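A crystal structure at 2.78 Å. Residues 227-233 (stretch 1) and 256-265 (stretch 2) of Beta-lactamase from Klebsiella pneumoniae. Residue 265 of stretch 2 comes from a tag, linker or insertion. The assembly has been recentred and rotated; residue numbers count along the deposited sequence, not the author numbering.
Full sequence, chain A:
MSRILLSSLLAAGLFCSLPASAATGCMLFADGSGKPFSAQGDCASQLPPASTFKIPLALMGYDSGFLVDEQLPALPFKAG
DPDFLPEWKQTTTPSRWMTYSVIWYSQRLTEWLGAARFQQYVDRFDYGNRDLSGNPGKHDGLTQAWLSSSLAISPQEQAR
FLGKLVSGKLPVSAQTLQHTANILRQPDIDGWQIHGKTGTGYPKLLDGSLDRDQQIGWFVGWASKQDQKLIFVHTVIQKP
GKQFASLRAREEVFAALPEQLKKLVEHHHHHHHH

Stretch 1 227-233: DQKLIFV
Stretch 2 256-265: ALPEQLKKLV

A strand packs against a helix when its alternate side chains fit between residues on successive helical turns, and this β-lactamase contact shows the principle compactly. Strand 228-233 is extended, with phi/psi from -64/135 at Q228 to -155/138 at F232, and runs at 140° to helix 256-264, their axes 9.7 Å apart at closest approach. The helix is kinked at 258-259; from P258 to L264 phi/psi stay near -65/-37. The directions are broadly opposed, so the pairing runs in reverse order: Q228 CA lies 7.8 Å from L264 CA, L230 CA 7.6 Å from L261 CA, and F232 CA 8.7 Å from L257 CA. These three strand residues point toward the helix, whereas K229 points away.

L230 (chi1 t, chi2 122°) is the central bump. It enters a hollow lined by L257, Q260, L261 (chi1 -95°, chi2 p) and L264: L230 CD2 lies 3.8 Å from L261 CD1, L230 CB 3.8 Å from L264 CD2, and L230 CD1 3.9 Å from Q260 O. L264 (t, p) returns the fit, L264 CD2 also lying 3.6 Å from K229 O. At the other end, F232 (p, chi2 78°) meets L257 (chi1 -131°, chi2 p): F232 CD2 lies 3.9 Å from L257 CD1, the methyl oblique to the ring.

Polarity appears at the margin. Q228 (m, chi2 -140°, chi3 -77°) donates a hydrogen bond from Q228 NE2 to L264 O at 2.9 Å, while Q228 OE1 approaches CA of tag-derived V265 at 3.6 Å.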

ATOM      1  N   ASP A 227      -4.454 -16.526 -19.636  1.00 55.83           N
ATOM      2  CA  ASP A 227      -4.864 -17.914 -19.437  1.00 55.98           C
ATOM      3  C   ASP A 227      -3.961 -18.646 -18.413  1.00 56.88           C
ATOM      4  O   ASP A 227      -4.470 -19.203 -17.424  1.00 55.67           O
ATOM      5  CB  ASP A 227      -4.931 -18.676 -20.794  1.00 61.02           C
ATOM      6  CG  ASP A 227      -4.005 -18.199 -21.926  1.00 76.58           C
ATOM      7  OD1 ASP A 227      -2.858 -17.777 -21.626  1.00 76.79           O
ATOM      8  OD2 ASP A 227      -4.420 -18.273 -23.106  1.00 85.68           O
ATOM      9  N   GLN A 228      -2.630 -18.591 -18.639  1.00 51.15           N
ATOM     10  CA  GLN A 228      -1.629 -19.274 -17.826  1.00 49.11           C
ATOM     11  C   GLN A 228      -1.540 -18.805 -16.376  1.00 50.35           C
ATOM     12  O   GLN A 228      -1.564 -17.610 -16.098  1.00 50.56           O
ATOM     13  CB  GLN A 228      -0.248 -19.220 -18.491  1.00 51.54           C
ATOM     14  CG  GLN A 228      -0.186 -19.984 -19.811  1.00 71.91           C
ATOM     15  CD  GLN A 228       1.103 -20.736 -19.982  1.00 93.60           C
ATOM     16  OE1 GLN A 228       2.154 -20.161 -20.297  1.00 89.78           O
ATOM     17  NE2 GLN A 228       1.037 -22.051 -19.825  1.00 87.77           N
ATOM     18  N   LYS A 229      -1.459 -19.771 -15.459  1.00 45.06           N
ATOM     19  CA  LYS A 229      -1.315 -19.569 -14.010  1.00 42.95           C
ATOM     20  C   LYS A 229      -0.302 -20.579 -13.440  1.00 44.70           C
ATOM     21  O   LYS A 229      -0.129 -21.651 -14.019  1.00 45.36           O
ATOM     22  CB  LYS A 229      -2.667 -19.684 -13.287  1.00 45.10           C
ATOM     23  CG  LYS A 229      -3.500 -18.411 -13.359  1.00 67.58           C
ATOM     24  CD  LYS A 229      -4.895 -18.611 -12.790  1.00 82.32           C
ATOM     25  CE  LYS A 229      -5.825 -17.475 -13.149  1.00 99.08           C
ATOM     26  NZ  LYS A 229      -5.662 -16.297 -12.249  1.00107.88           N
ATOM     27  N   LEU A 230       0.389 -20.228 -12.339  1.00 37.64           N
ATOM     28  CA  LEU A 230       1.414 -21.084 -11.741  1.00 35.45           C
ATOM     29  C   LEU A 230       1.509 -20.849 -10.242  1.00 35.68           C
ATOM     30  O   LEU A 230       1.827 -19.737  -9.819  1.00 35.37           O
ATOM     31  CB  LEU A 230       2.768 -20.804 -12.419  1.00 36.43           C
ATOM     32  CG  LEU A 230       4.005 -21.564 -11.936  1.00 40.43           C
ATOM     33  CD1 LEU A 230       4.627 -22.312 -13.060  1.00 42.59           C
ATOM     34  CD2 LEU A 230       5.055 -20.612 -11.371  1.00 40.34           C
ATOM     35  N   ILE A 231       1.236 -21.897  -9.440  1.00 28.21           N
ATOM     36  CA  ILE A 231       1.343 -21.864  -7.975  1.00 24.92           C
ATOM     37  C   ILE A 231       2.843 -22.087  -7.618  1.00 30.25           C
ATOM     38  O   ILE A 231       3.588 -22.656  -8.417  1.00 30.18           O
ATOM     39  CB  ILE A 231       0.453 -22.953  -7.310  1.00 25.81           C
ATOM     40  CG1 ILE A 231      -1.013 -22.975  -7.836  1.00 24.56           C
ATOM     41  CG2 ILE A 231       0.500 -22.871  -5.796  1.00 25.89           C
ATOM     42  CD1 ILE A 231      -1.843 -21.814  -7.667  1.00 23.36           C
ATOM     43  N   PHE A 232       3.268 -21.636  -6.424  1.00 26.24           N
ATOM     44  CA  PHE A 232       4.627 -21.806  -5.897  1.00 24.99           C
ATOM     45  C   PHE A 232       4.583 -21.746  -4.372  1.00 25.92           C
ATOM     46  O   PHE A 232       3.841 -20.949  -3.800  1.00 22.35           O
ATOM     47  CB  PHE A 232       5.630 -20.795  -6.489  1.00 26.90           C
ATOM     48  CG  PHE A 232       5.279 -19.352  -6.258  1.00 28.09           C
ATOM     49  CD1 PHE A 232       5.520 -18.747  -5.026  1.00 31.54           C
ATOM     50  CD2 PHE A 232       4.731 -18.582  -7.274  1.00 30.74           C
ATOM     51  CE1 PHE A 232       5.118 -17.426  -4.783  1.00 32.93           C
ATOM     52  CE2 PHE A 232       4.389 -17.237  -7.049  1.00 34.15           C
ATOM     53  CZ  PHE A 232       4.566 -16.675  -5.797  1.00 31.94           C
ATOM     54  N   VAL A 233       5.339 -22.629  -3.722  1.00 23.55           N
ATOM     55  CA  VAL A 233       5.412 -22.733  -2.270  1.00 23.44           C
ATOM     56  C   VAL A 233       6.882 -22.919  -1.930  1.00 29.99           C
ATOM     57  O   VAL A 233       7.552 -23.759  -2.539  1.00 30.56           O
ATOM     58  CB  VAL A 233       4.541 -23.899  -1.705  1.00 27.79           C
ATOM     59  CG1 VAL A 233       4.606 -23.954  -0.185  1.00 27.42           C
ATOM     60  CG2 VAL A 233       3.087 -23.812  -2.161  1.00 27.74           C
ATOM     61  N   ALA A 256      14.367 -17.802  -8.802  1.00 46.60           N
ATOM     62  CA  ALA A 256      13.998 -19.042  -9.500  1.00 46.01           C
ATOM     63  C   ALA A 256      12.645 -19.068 -10.248  1.00 47.59           C
ATOM     64  O   ALA A 256      12.340 -20.084 -10.886  1.00 46.84           O
ATOM     65  CB  ALA A 256      14.044 -20.188  -8.517  1.00 45.82           C
ATOM     66  N   LEU A 257      11.859 -17.975 -10.190  1.00 42.30           N
ATOM     67  CA  LEU A 257      10.551 -17.887 -10.837  1.00 40.91           C
ATOM     68  C   LEU A 257      10.587 -17.729 -12.364  1.00 45.97           C
ATOM     69  O   LEU A 257       9.883 -18.483 -13.047  1.00 44.90           O
ATOM     70  CB  LEU A 257       9.728 -16.767 -10.201  1.00 39.52           C
ATOM     71  CG  LEU A 257       8.306 -17.100  -9.800  1.00 41.54           C
ATOM     72  CD1 LEU A 257       8.205 -18.425  -9.104  1.00 39.68           C
ATOM     73  CD2 LEU A 257       7.746 -16.021  -8.920  1.00 42.07           C
ATOM     74  N   PRO A 258      11.379 -16.787 -12.939  1.00 44.65           N
ATOM     75  CA  PRO A 258      11.352 -16.598 -14.401  1.00 46.56           C
ATOM     76  C   PRO A 258      11.614 -17.855 -15.235  1.00 51.09           C
ATOM     77  O   PRO A 258      10.993 -18.009 -16.281  1.00 52.78           O
ATOM     78  CB  PRO A 258      12.391 -15.504 -14.633  1.00 49.46           C
ATOM     79  CG  PRO A 258      12.371 -14.726 -13.375  1.00 52.07           C
ATOM     80  CD  PRO A 258      12.248 -15.772 -12.309  1.00 46.04           C
ATOM     81  N   GLU A 259      12.464 -18.771 -14.769  1.00 45.97           N
ATOM     82  CA  GLU A 259      12.676 -20.011 -15.521  1.00 46.63           C
ATOM     83  C   GLU A 259      11.401 -20.887 -15.585  1.00 46.85           C
ATOM     84  O   GLU A 259      11.084 -21.399 -16.648  1.00 47.34           O
ATOM     85  CB  GLU A 259      13.902 -20.803 -15.026  1.00 48.33           C
ATOM     86  CG  GLU A 259      13.851 -21.275 -13.588  1.00 57.44           C
ATOM     87  CD  GLU A 259      15.114 -21.978 -13.146  1.00 76.70           C
ATOM     88  OE1 GLU A 259      15.217 -23.207 -13.369  1.00 90.85           O
ATOM     89  OE2 GLU A 259      15.994 -21.304 -12.566  1.00 57.54           O
ATOM     90  N   GLN A 260      10.653 -21.004 -14.473  1.00 39.79           N
ATOM     91  CA  GLN A 260       9.410 -21.782 -14.360  1.00 36.89           C
ATOM     92  C   GLN A 260       8.322 -21.205 -15.215  1.00 44.13           C
ATOM     93  O   GLN A 260       7.489 -21.962 -15.722  1.00 45.71           O
ATOM     94  CB  GLN A 260       8.913 -21.820 -12.920  1.00 33.87           C
ATOM     95  CG  GLN A 260       9.940 -22.314 -11.947  1.00 18.00           C
ATOM     96  CD  GLN A 260      10.383 -23.711 -12.276  1.00 31.00           C
ATOM     97  OE1 GLN A 260      11.486 -23.926 -12.770  1.00 21.10           O
ATOM     98  NE2 GLN A 260       9.524 -24.691 -12.032  1.00 29.39           N
ATOM     99  N   LEU A 261       8.303 -19.860 -15.338  1.00 39.69           N
ATOM    100  CA  LEU A 261       7.342 -19.109 -16.133  1.00 39.44           C
ATOM    101  C   LEU A 261       7.670 -19.347 -17.606  1.00 45.59           C
ATOM    102  O   LEU A 261       6.766 -19.602 -18.398  1.00 45.81           O
ATOM    103  CB  LEU A 261       7.458 -17.622 -15.773  1.00 39.00           C
ATOM    104  CG  LEU A 261       6.523 -17.024 -14.720  1.00 41.61           C
ATOM    105  CD1 LEU A 261       6.508 -17.801 -13.450  1.00 39.77           C
ATOM    106  CD2 LEU A 261       6.983 -15.657 -14.357  1.00 46.12           C
ATOM    107  N   LYS A 262       8.970 -19.309 -17.953  1.00 44.29           N
ATOM    108  CA  LYS A 262       9.490 -19.537 -19.299  1.00 48.03           C
ATOM    109  C   LYS A 262       9.182 -20.988 -19.708  1.00 56.22           C
ATOM    110  O   LYS A 262       8.734 -21.217 -20.833  1.00 58.54           O
ATOM    111  CB  LYS A 262      11.014 -19.271 -19.334  1.00 50.97           C
ATOM    112  CG  LYS A 262      11.638 -19.165 -20.739  1.00 56.86           C
ATOM    113  CD  LYS A 262      12.484 -20.396 -21.227  1.00 63.41           C
ATOM    114  CE  LYS A 262      13.869 -20.545 -20.623  1.00 67.31           C
ATOM    115  NZ  LYS A 262      13.868 -21.189 -19.275  1.00 72.63           N
ATOM    116  N   LYS A 263       9.395 -21.953 -18.778  1.00 53.08           N
ATOM    117  CA  LYS A 263       9.110 -23.383 -18.952  1.00 54.40           C
ATOM    118  C   LYS A 263       7.616 -23.569 -19.221  1.00 63.40           C
ATOM    119  O   LYS A 263       7.240 -24.411 -20.043  1.00 66.43           O
ATOM    120  CB  LYS A 263       9.463 -24.178 -17.680  1.00 54.62           C
ATOM    121  CG  LYS A 263      10.901 -24.639 -17.554  1.00 73.90           C
ATOM    122  CD  LYS A 263      10.973 -25.782 -16.526  1.00 85.02           C
ATOM    123  CE  LYS A 263      12.214 -25.763 -15.661  1.00 96.94           C
ATOM    124  NZ  LYS A 263      13.423 -26.286 -16.366  1.00109.59           N
ATOM    125  N   LEU A 264       6.769 -22.778 -18.512  1.00 59.13           N
ATOM    126  CA  LEU A 264       5.311 -22.788 -18.609  1.00 58.59           C
ATOM    127  C   LEU A 264       4.828 -22.289 -19.972  1.00 65.37           C
ATOM    128  O   LEU A 264       3.761 -22.718 -20.413  1.00 65.73           O
ATOM    129  CB  LEU A 264       4.707 -21.948 -17.467  1.00 56.43           C
ATOM    130  CG  LEU A 264       3.286 -22.273 -17.029  1.00 59.82           C
ATOM    131  CD1 LEU A 264       3.209 -23.621 -16.298  1.00 58.47           C
ATOM    132  CD2 LEU A 264       2.743 -21.175 -16.151  1.00 58.96           C
ATOM    133  N   VAL A 265       5.618 -21.414 -20.642  1.00 64.06           N
ATOM    134  CA  VAL A 265       5.278 -20.855 -21.956  1.00 99.18           C
ATOM    135  C   VAL A 265       6.110 -21.502 -23.083  1.00123.87           C
ATOM    136  O   VAL A 265       6.046 -22.715 -23.288  1.00 83.87           O
ATOM    137  CB  VAL A 265       5.336 -19.300 -21.967  1.00103.23           C
ATOM    138  CG1 VAL A 265       6.768 -18.783 -21.970  1.00103.37           C
ATOM    139  CG2 VAL A 265       4.548 -18.723 -23.136  1.00105.62           C
TER